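Local structure of tail spike protein gp49 (4RU4) at residues Ala241-Val246 against Gly267-Gly272; His327-His332 against Gly347-Gln352; Tyr289-Ala294 against Arg319-Ser324. The protein probably cleaves the O-specific polysaccharide of its Pseudomonas host as a lyase, serving as the tailspike with which the phage degrades the cell envelope during entry. All coordinates share one frame; numbering follows the deposited sequence.

Contact 1: Ala241-Val246 against Gly267-Gly272; sequences ANNAGV and GGDDYG. With EDO (1,2-ethanediol), chain U.
Tyr271 O is gripped by three groups: the backbone N of Gly245 bonds to Tyr271 O at 3.2 Å, Ala244 brings its CA to 3.4 Å from the same oxygen in a CA-H...O contact, and ND2 of Asn263 donates as well. The carbonyl sits where two successive coils of a right-handed parallel beta-helix, the fold of the pectin lyase-like clan, round the same corner. Their backbones run in the same sense, 33° apart, and Ala244 and Tyr271 form a parallel bridge with both side chains on one face, CB to CB 4.4 Å. Before the bridge, Tyr271 N donates to Asn243 O at 2.8 Å; after it, Val246 N donates to Gly272 O at 2.9 Å, carrying the bonding into the bend. The Asn243 side chain, CG anti to the backbone N (chi1 -157°), lies beside that of Asp269 and points the same way, with amide and carboxylate planes 47° apart. Asn243 OD1 takes a weak 3.4 Å bond from Asp269 N, and one water bridges this same pair. A second water accepts from Asn243 ND2 and donates to Asp269 OD2, so the two ends of the amide are told apart by their partners. Asp270 folds back on its own loop: OD2 receives Gly267 N on its syn lone pair and forms a salt bridge with Arg291 NE of the next coil. Asp270 OD1 stands 3.1 Å from Asn242 O, two acceptors without a bond between them; OD1 takes weak bonds from Gly268 N and Asp266 N, and Asn242 O has a donor in Asn263 ND2. The Tyr271 ring carries Asp269 O above its rim, while Tyr271 OH accepts a weak 3.5 Å bond from O2 of the ethanediol.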
loop_
_atom_site.group_PDB
_atom_site.type_symbol
_atom_site.label_atom_id
_atom_site.label_comp_id
_atom_site.label_asym_id
_atom_site.label_seq_id
_atom_site.Cartn_x
_atom_site.Cartn_y
_atom_site.Cartn_z
ATOM N N ALA B 241 -25.972 -1.855 -20.228
ATOM C CA ALA B 241 -25.667 -0.845 -21.238
ATOM C C ALA B 241 -26.552 0.344 -20.925
ATOM O O ALA B 241 -27.464 0.656 -21.677
ATOM C CB ALA B 241 -25.969 -1.376 -22.621
ATOM N N ASN B 242 -26.289 0.974 -19.791
ATOM C CA ASN B 242 -27.087 2.089 -19.318
ATOM C C ASN B 242 -26.316 2.951 -18.304
ATOM O O ASN B 242 -25.127 3.250 -18.515
ATOM C CB ASN B 242 -28.432 1.596 -18.760
ATOM C CG ASN B 242 -29.550 2.651 -18.886
ATOM O OD1 ASN B 242 -29.585 3.638 -18.144
ATOM N ND2 ASN B 242 -30.476 2.426 -19.814
ATOM N N ASN B 243 -26.965 3.367 -17.217
ATOM C CA ASN B 243 -26.364 4.399 -16.361
ATOM C C ASN B 243 -25.382 3.940 -15.287
ATOM O O ASN B 243 -24.333 4.556 -15.136
ATOM C CB ASN B 243 -27.429 5.307 -15.738
ATOM C CG ASN B 243 -26.860 6.675 -15.333
ATOM O OD1 ASN B 243 -26.417 7.451 -16.178
ATOM N ND2 ASN B 243 -26.853 6.954 -14.046
ATOM N N ALA B 244 -25.703 2.881 -14.537
ATOM C CA ALA B 244 -24.821 2.433 -13.442
ATOM C C ALA B 244 -24.924 0.946 -13.216
ATOM O O ALA B 244 -26.013 0.437 -12.976
ATOM C CB ALA B 244 -25.150 3.157 -12.147
ATOM N N GLY B 245 -23.794 0.250 -13.292
ATOM C CA GLY B 245 -23.791 -1.167 -12.983
ATOM C C GLY B 245 -24.276 -1.400 -11.562
ATOM O O GLY B 245 -25.214 -2.146 -11.341
ATOM N N VAL B 246 -23.630 -0.746 -10.595
ATOM C CA VAL B 246 -24.004 -0.845 -9.182
ATOM C C VAL B 246 -24.056 0.580 -8.638
ATOM O O VAL B 246 -23.118 1.346 -8.827
ATOM C CB VAL B 246 -22.962 -1.654 -8.371
ATOM C CG1 VAL B 246 -23.340 -1.728 -6.900
ATOM C CG2 VAL B 246 -22.847 -3.071 -8.934
ATOM N N GLY B 267 -24.661 6.372 -23.244
ATOM C CA GLY B 267 -24.320 7.725 -23.629
ATOM C C GLY B 267 -24.650 8.734 -22.555
ATOM O O GLY B 267 -24.555 9.933 -22.790
ATOM N N GLY B 268 -25.035 8.260 -21.374
ATOM C CA GLY B 268 -25.241 9.149 -20.244
ATOM C C GLY B 268 -24.003 9.184 -19.364
ATOM O O GLY B 268 -22.886 9.101 -19.855
ATOM N N ASP B 269 -24.200 9.261 -18.053
ATOM C CA ASP B 269 -23.083 9.316 -17.134
ATOM C C ASP B 269 -22.261 8.025 -17.117
ATOM O O ASP B 269 -21.087 8.071 -16.831
ATOM C CB ASP B 269 -23.573 9.639 -15.731
ATOM C CG ASP B 269 -24.075 11.069 -15.605
ATOM O OD1 ASP B 269 -23.731 11.918 -16.464
ATOM O OD2 ASP B 269 -24.797 11.338 -14.627
ATOM N N ASP B 270 -22.903 6.895 -17.383
ATOM C CA ASP B 270 -22.225 5.642 -17.700
ATOM C C ASP B 270 -21.126 5.236 -16.695
ATOM O O ASP B 270 -19.925 5.192 -17.041
ATOM C CB ASP B 270 -21.709 5.687 -19.148
ATOM C CG ASP B 270 -22.853 5.881 -20.172
ATOM O OD1 ASP B 270 -24.041 5.912 -19.754
ATOM O OD2 ASP B 270 -22.581 5.987 -21.393
ATOM N N TYR B 271 -21.570 4.961 -15.464
ATOM C CA TYR B 271 -20.725 4.501 -14.361
ATOM C C TYR B 271 -20.683 2.983 -14.232
ATOM O O TYR B 271 -21.643 2.294 -14.562
ATOM C CB TYR B 271 -21.272 5.004 -13.030
ATOM C CG TYR B 271 -21.515 6.482 -12.928
ATOM C CD1 TYR B 271 -20.460 7.368 -12.961
ATOM C CD2 TYR B 271 -22.802 6.990 -12.761
ATOM C CE1 TYR B 271 -20.656 8.745 -12.842
ATOM C CE2 TYR B 271 -23.013 8.371 -12.641
ATOM C CZ TYR B 271 -21.922 9.238 -12.685
ATOM O OH TYR B 271 -22.078 10.603 -12.575
ATOM N N GLY B 272 -19.584 2.472 -13.689
ATOM C CA GLY B 272 -19.495 1.042 -13.377
ATOM C C GLY B 272 -20.099 0.841 -11.989
ATOM O O GLY B 272 -21.199 0.330 -11.857
HETATM C C1 EDO U . -22.818 13.699 -8.728
HETATM O O1 EDO U . -23.288 14.969 -9.184
HETATM C C2 EDO U . -23.420 12.614 -9.612
HETATM O O2 EDO U . -22.854 11.350 -9.296
HETATM O O HOH W 1 -26.203 9.678 -13.459
HETATM O O HOH W 2 -26.888 10.336 -17.327
#

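Contact 2: His327-His332 against Gly347-Gln352; sequences HCADFH and GGATWQ
His327 holds CG between its backbone N and carbonyl carbon (chi1 53°), and chi2 of -89° stands the ring so that one face meets Thr350 CB; Thr350 in turn has OG1 anti to its backbone N (chi1 -172°), which puts CG2 near His327 NE2 and OG1 near Gln352 NE2. Thr350 CB lies over the ring centre, 3.7 Å from the centroid of His327, a CH-pi contact, and Thr350 CG2 comes to 3.5 Å from His327 NE2. That nitrogen donates to Asp330 OD1 at 2.7 Å, almost straight, in the ring plane and on the anti lone pair. His332 ND1 takes the other oxygen, Asp330 OD2, at 2.8 Å on its syn side, so two histidines hold the carboxylate. Here the loop 327-332 of one coil of the parallel beta-helix lies against the start of strand 349-352 in the next, the first strand of a parallel sheet along one wall. Ala329 N donates to Gly348 O at 3.0 Å where the coils meet. Gln352 reaches toward His327 tip to tip, its amide plane steeply inclined to the ring, and Gln352 NE2 donates to Thr350 OG1 at 3.1 Å; OG1 also bonds to Ile373 O on the following coil. A water links Gln352 NE2 with Asp330 OD1 and lies above the His332 ring. Phe331 N, facing Thr350 CG2 at 3.4 Å, is buried with no polar partner.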
loop_
_atom_site.group_PDB
_atom_site.type_symbol
_atom_site.label_atom_id
_atom_site.label_comp_id
_atom_site.label_asym_id
_atom_site.label_seq_id
_atom_site.Cartn_x
_atom_site.Cartn_y
_atom_site.Cartn_z
ATOM N N HIS B 327 -11.739 10.896 -17.365
ATOM C CA HIS B 327 -10.960 10.056 -16.488
ATOM C C HIS B 327 -11.732 8.799 -16.137
ATOM O O HIS B 327 -12.972 8.825 -15.977
ATOM C CB HIS B 327 -10.632 10.833 -15.204
ATOM C CG HIS B 327 -11.841 11.416 -14.537
ATOM N ND1 HIS B 327 -12.325 12.673 -14.834
ATOM C CD2 HIS B 327 -12.674 10.905 -13.601
ATOM C CE1 HIS B 327 -13.399 12.916 -14.102
ATOM N NE2 HIS B 327 -13.625 11.861 -13.334
ATOM N N CYS B 328 -10.990 7.708 -15.999
ATOM C CA CYS B 328 -11.564 6.405 -15.668
ATOM C C CYS B 328 -11.905 6.284 -14.169
ATOM O O CYS B 328 -12.975 5.788 -13.810
ATOM C CB CYS B 328 -10.582 5.305 -16.059
ATOM S SG CYS B 328 -11.110 3.627 -15.547
ATOM N N ALA B 329 -10.988 6.712 -13.306
ATOM C CA ALA B 329 -11.223 6.656 -11.853
ATOM C C ALA B 329 -11.772 7.987 -11.391
ATOM O O ALA B 329 -11.104 9.000 -11.548
ATOM C CB ALA B 329 -9.946 6.338 -11.113
ATOM N N ASP B 330 -12.986 7.994 -10.834
ATOM C CA ASP B 330 -13.654 9.273 -10.552
ATOM C C ASP B 330 -13.918 9.521 -9.054
ATOM O O ASP B 330 -14.166 8.592 -8.291
ATOM C CB ASP B 330 -14.976 9.375 -11.355
ATOM C CG ASP B 330 -15.798 10.577 -10.957
ATOM O OD1 ASP B 330 -15.573 11.674 -11.543
ATOM O OD2 ASP B 330 -16.642 10.451 -10.026
ATOM N N PHE B 331 -13.793 10.781 -8.643
ATOM C CA PHE B 331 -14.489 11.327 -7.485
ATOM C C PHE B 331 -15.128 12.623 -7.983
ATOM O O PHE B 331 -14.477 13.382 -8.708
ATOM C CB PHE B 331 -13.508 11.736 -6.380
ATOM C CG PHE B 331 -12.785 10.595 -5.726
ATOM C CD1 PHE B 331 -13.472 9.682 -4.932
ATOM C CD2 PHE B 331 -11.399 10.479 -5.839
ATOM C CE1 PHE B 331 -12.811 8.641 -4.314
ATOM C CE2 PHE B 331 -10.735 9.430 -5.211
ATOM C CZ PHE B 331 -11.447 8.520 -4.427
ATOM N N HIS B 332 -16.367 12.912 -7.588
ATOM C CA HIS B 332 -16.929 14.259 -7.819
ATOM C C HIS B 332 -16.549 15.251 -6.701
ATOM O O HIS B 332 -15.988 14.868 -5.659
ATOM C CB HIS B 332 -18.462 14.196 -7.969
ATOM C CG HIS B 332 -18.913 13.794 -9.332
ATOM N ND1 HIS B 332 -18.400 12.690 -9.984
ATOM C CD2 HIS B 332 -19.830 14.338 -10.168
ATOM C CE1 HIS B 332 -18.975 12.581 -11.171
ATOM N NE2 HIS B 332 -19.855 13.557 -11.302
ATOM N N GLY B 347 -6.683 4.769 -18.207
ATOM C CA GLY B 347 -7.537 5.829 -18.738
ATOM C C GLY B 347 -7.687 7.006 -17.783
ATOM O O GLY B 347 -8.621 7.794 -17.913
ATOM N N GLY B 348 -6.772 7.133 -16.823
ATOM C CA GLY B 348 -6.690 8.373 -16.067
ATOM C C GLY B 348 -7.496 8.446 -14.785
ATOM O O GLY B 348 -8.400 7.633 -14.531
ATOM N N ALA B 349 -7.176 9.448 -13.970
ATOM C CA ALA B 349 -7.809 9.590 -12.669
ATOM C C ALA B 349 -8.017 11.080 -12.336
ATOM O O ALA B 349 -7.578 11.963 -13.084
ATOM C CB ALA B 349 -6.960 8.895 -11.597
ATOM N N THR B 350 -8.683 11.370 -11.218
ATOM C CA THR B 350 -9.021 12.763 -10.950
ATOM C C THR B 350 -8.916 13.158 -9.476
ATOM O O THR B 350 -9.158 12.353 -8.579
ATOM C CB THR B 350 -10.475 13.109 -11.444
ATOM O OG1 THR B 350 -10.711 14.524 -11.328
ATOM C CG2 THR B 350 -11.491 12.410 -10.572
ATOM N N TRP B 351 -8.553 14.418 -9.254
ATOM C CA TRP B 351 -8.601 15.043 -7.941
ATOM C C TRP B 351 -9.777 16.018 -7.972
ATOM O O TRP B 351 -9.774 16.939 -8.782
ATOM C CB TRP B 351 -7.341 15.883 -7.767
ATOM C CG TRP B 351 -6.099 15.205 -7.277
ATOM C CD1 TRP B 351 -5.991 14.100 -6.458
ATOM C CD2 TRP B 351 -4.765 15.629 -7.562
ATOM N NE1 TRP B 351 -4.651 13.834 -6.205
ATOM C CE2 TRP B 351 -3.887 14.777 -6.847
ATOM C CE3 TRP B 351 -4.232 16.682 -8.316
ATOM C CZ2 TRP B 351 -2.510 14.927 -6.884
ATOM C CZ3 TRP B 351 -2.853 16.840 -8.346
ATOM C CH2 TRP B 351 -2.010 15.963 -7.639
ATOM N N GLN B 352 -10.750 15.838 -7.082
ATOM C CA GLN B 352 -11.874 16.749 -6.941
ATOM C C GLN B 352 -12.263 16.744 -5.455
ATOM O O GLN B 352 -12.002 15.773 -4.745
ATOM C CB GLN B 352 -13.073 16.254 -7.779
ATOM C CG GLN B 352 -12.740 15.993 -9.230
ATOM C CD GLN B 352 -13.953 15.824 -10.126
ATOM O OE1 GLN B 352 -15.034 16.327 -9.828
ATOM N NE2 GLN B 352 -13.762 15.127 -11.266
HETATM O O HOH W 3 -16.485 14.085 -12.493
#

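Contact 3: Tyr289-Ala294 against Arg319-Ser324; sequences YARRHA and RNDITS
Tyr289, its CG anti to the backbone N (chi1 171°), brings its ring against the backbone of 319-321: CD1 is 3.3 Å from Arg319 O, and Tyr289 OH lies 3.5 Å from Asp321 CB. Ala290 N donates to Arg319 O at 3.2 Å, the regular bond of the parallel pair, and Ala290 O receives the CA-H of Asn320. Arg291 O then accepts from Asp321 N at 2.9 Å. The Arg291 side chain crosses Asp321 with guanidinium and carboxylate planes 85° apart; NH1 and Asp321 OD2 stay 5.1 Å apart and share a water, while Arg291 NE forms its salt bridge with Asp270 OD2. Arg292 O is met by Asn320 ND2 at 2.9 Å, the oxygen lying in the amide plane; the same ND2 also bonds to Thr326 O. Ala294 closes the corner with CB 3.6 Å from Arg319 O. In the other segment, Asp321 OD1 takes both Thr323 N and Thr323 OG1 from one face of its carboxylate. From the second subunit, Arg184 makes a cation-pi contact with Tyr289, Arg174 a salt bridge with Asp321 OD1, and Asp280 a salt bridge with Arg319. Stacked parallel strands ending in a corner, with an Asx turn leading the later coil into a short 3-10 segment, form a turn of the right-handed beta-helix at the interface with a second subunit of the trimer.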
loop_
_atom_site.group_PDB
_atom_site.type_symbol
_atom_site.label_atom_id
_atom_site.label_comp_id
_atom_site.label_asym_id
_atom_site.label_seq_id
_atom_site.Cartn_x
_atom_site.Cartn_y
_atom_site.Cartn_z
ATOM N N TYR B 289 -15.275 -2.196 -15.796
ATOM C CA TYR B 289 -15.269 -1.375 -17.010
ATOM C C TYR B 289 -16.531 -0.528 -17.042
ATOM O O TYR B 289 -17.601 -1.024 -16.721
ATOM C CB TYR B 289 -15.246 -2.222 -18.305
ATOM C CG TYR B 289 -15.471 -1.351 -19.514
ATOM C CD1 TYR B 289 -14.427 -0.600 -20.070
ATOM C CD2 TYR B 289 -16.753 -1.200 -20.058
ATOM C CE1 TYR B 289 -14.642 0.223 -21.157
ATOM C CE2 TYR B 289 -16.981 -0.363 -21.131
ATOM C CZ TYR B 289 -15.928 0.356 -21.669
ATOM O OH TYR B 289 -16.180 1.176 -22.752
ATOM N N ALA B 290 -16.411 0.731 -17.447
ATOM C CA ALA B 290 -17.587 1.518 -17.841
ATOM C C ALA B 290 -17.144 2.519 -18.898
ATOM O O ALA B 290 -15.994 2.919 -18.900
ATOM C CB ALA B 290 -18.216 2.227 -16.652
ATOM N N ARG B 291 -18.043 2.900 -19.803
ATOM C CA ARG B 291 -17.694 3.823 -20.874
ATOM C C ARG B 291 -17.052 5.077 -20.291
ATOM O O ARG B 291 -16.000 5.472 -20.745
ATOM C CB ARG B 291 -18.916 4.194 -21.738
ATOM C CG ARG B 291 -18.534 5.017 -22.970
ATOM C CD ARG B 291 -19.745 5.478 -23.802
ATOM N NE ARG B 291 -20.532 6.486 -23.083
ATOM C CZ ARG B 291 -20.314 7.803 -23.120
ATOM N NH1 ARG B 291 -19.320 8.319 -23.856
ATOM N NH2 ARG B 291 -21.098 8.609 -22.410
ATOM N N ARG B 292 -17.656 5.673 -19.262
ATOM C CA ARG B 292 -17.092 6.917 -18.708
ATOM C C ARG B 292 -16.240 6.739 -17.435
ATOM O O ARG B 292 -15.023 6.930 -17.474
ATOM C CB ARG B 292 -18.168 7.983 -18.509
ATOM C CG ARG B 292 -18.603 8.582 -19.866
ATOM C CD ARG B 292 -19.553 9.739 -19.719
ATOM N NE ARG B 292 -18.900 10.937 -19.199
ATOM C CZ ARG B 292 -18.988 11.359 -17.937
ATOM N NH1 ARG B 292 -19.691 10.663 -17.008
ATOM N NH2 ARG B 292 -18.351 12.486 -17.599
ATOM N N HIS B 293 -16.869 6.369 -16.322
ATOM C CA HIS B 293 -16.136 6.220 -15.071
ATOM C C HIS B 293 -16.332 4.827 -14.518
ATOM O O HIS B 293 -17.435 4.477 -14.157
ATOM C CB HIS B 293 -16.656 7.192 -14.035
ATOM C CG HIS B 293 -16.606 8.620 -14.470
ATOM N ND1 HIS B 293 -15.561 9.137 -15.213
ATOM C CD2 HIS B 293 -17.481 9.637 -14.280
ATOM C CE1 HIS B 293 -15.781 10.421 -15.429
ATOM N NE2 HIS B 293 -16.948 10.743 -14.891
ATOM N N ALA B 294 -15.269 4.041 -14.453
ATOM C CA ALA B 294 -15.391 2.672 -13.948
ATOM C C ALA B 294 -15.920 2.692 -12.518
ATOM O O ALA B 294 -16.832 1.954 -12.166
ATOM C CB ALA B 294 -14.028 1.948 -14.008
ATOM N N ARG B 319 -11.054 0.051 -16.147
ATOM C CA ARG B 319 -10.932 0.473 -17.553
ATOM C C ARG B 319 -12.144 1.296 -17.966
ATOM O O ARG B 319 -13.253 1.094 -17.446
ATOM C CB ARG B 319 -10.825 -0.740 -18.482
ATOM C CG ARG B 319 -9.556 -1.587 -18.293
ATOM C CD ARG B 319 -9.625 -2.871 -19.185
ATOM N NE ARG B 319 -8.346 -3.596 -19.203
ATOM C CZ ARG B 319 -8.000 -4.546 -18.336
ATOM N NH1 ARG B 319 -8.821 -4.902 -17.344
ATOM N NH2 ARG B 319 -6.811 -5.139 -18.444
ATOM N N ASN B 320 -11.930 2.247 -18.876
ATOM C CA ASN B 320 -13.028 2.996 -19.459
ATOM C C ASN B 320 -12.861 3.077 -20.979
ATOM O O ASN B 320 -11.926 2.496 -21.535
ATOM C CB ASN B 320 -13.225 4.385 -18.790
ATOM C CG ASN B 320 -12.249 5.464 -19.313
ATOM O OD1 ASN B 320 -11.211 5.158 -19.919
ATOM N ND2 ASN B 320 -12.593 6.734 -19.077
ATOM N N ASP B 321 -13.783 3.767 -21.642
ATOM C CA ASP B 321 -13.685 4.018 -23.072
ATOM C C ASP B 321 -12.776 5.232 -23.239
ATOM O O ASP B 321 -13.154 6.360 -22.905
ATOM C CB ASP B 321 -15.089 4.341 -23.613
ATOM C CG ASP B 321 -15.104 4.652 -25.111
ATOM O OD1 ASP B 321 -14.032 4.780 -25.729
ATOM O OD2 ASP B 321 -16.213 4.780 -25.680
ATOM N N ILE B 322 -11.572 5.016 -23.749
ATOM C CA ILE B 322 -10.644 6.135 -23.885
ATOM C C ILE B 322 -11.202 7.248 -24.788
ATOM O O ILE B 322 -10.903 8.424 -24.603
ATOM C CB ILE B 322 -9.261 5.637 -24.392
ATOM C CG1 ILE B 322 -8.195 6.720 -24.169
ATOM C CG2 ILE B 322 -9.363 5.200 -25.846
ATOM C CD1 ILE B 322 -6.769 6.199 -24.181
ATOM N N THR B 323 -12.024 6.891 -25.763
ATOM C CA THR B 323 -12.586 7.901 -26.652
ATOM C C THR B 323 -13.645 8.752 -25.964
ATOM O O THR B 323 -14.093 9.723 -26.535
ATOM C CB THR B 323 -13.193 7.297 -27.965
ATOM O OG1 THR B 323 -14.398 6.573 -27.662
ATOM C CG2 THR B 323 -12.198 6.384 -28.623
ATOM N N SER B 324 -14.032 8.410 -24.737
ATOM C CA SER B 324 -14.954 9.260 -23.988
ATOM C C SER B 324 -14.315 10.603 -23.605
ATOM O O SER B 324 -15.016 11.575 -23.334
ATOM C CB SER B 324 -15.430 8.561 -22.707
ATOM O OG SER B 324 -14.354 8.457 -21.805
HETATM O O HOH W 4 -17.398 7.209 -25.705
HETATM O O HOH W 5 -17.504 11.718 -21.799
#

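Along the beta-helix the order is contact 1, contact 3, contact 2. Contacts 1 and 3, centres 10 Å apart, are tied by the salt bridge of Arg291 NE to Asp270 OD2 at 2.7 Å and by Arg292 NH1 to Asp269 O at 2.9 Å. Contact 3 passes to contact 2 through His293 ND1 and His327 O, 2.7 Å apart, with the two rings stacked, and through Ala294 N and Cys328 O at 3.0 Å. Tyr271 OH of contact 1 also packs 3.9 Å from His332 NE2 of contact 2, and ethanediol lies by both residues. Ser324 and Gly348 each lie about 10 Å from Gly368, which binds calcium with Asp394.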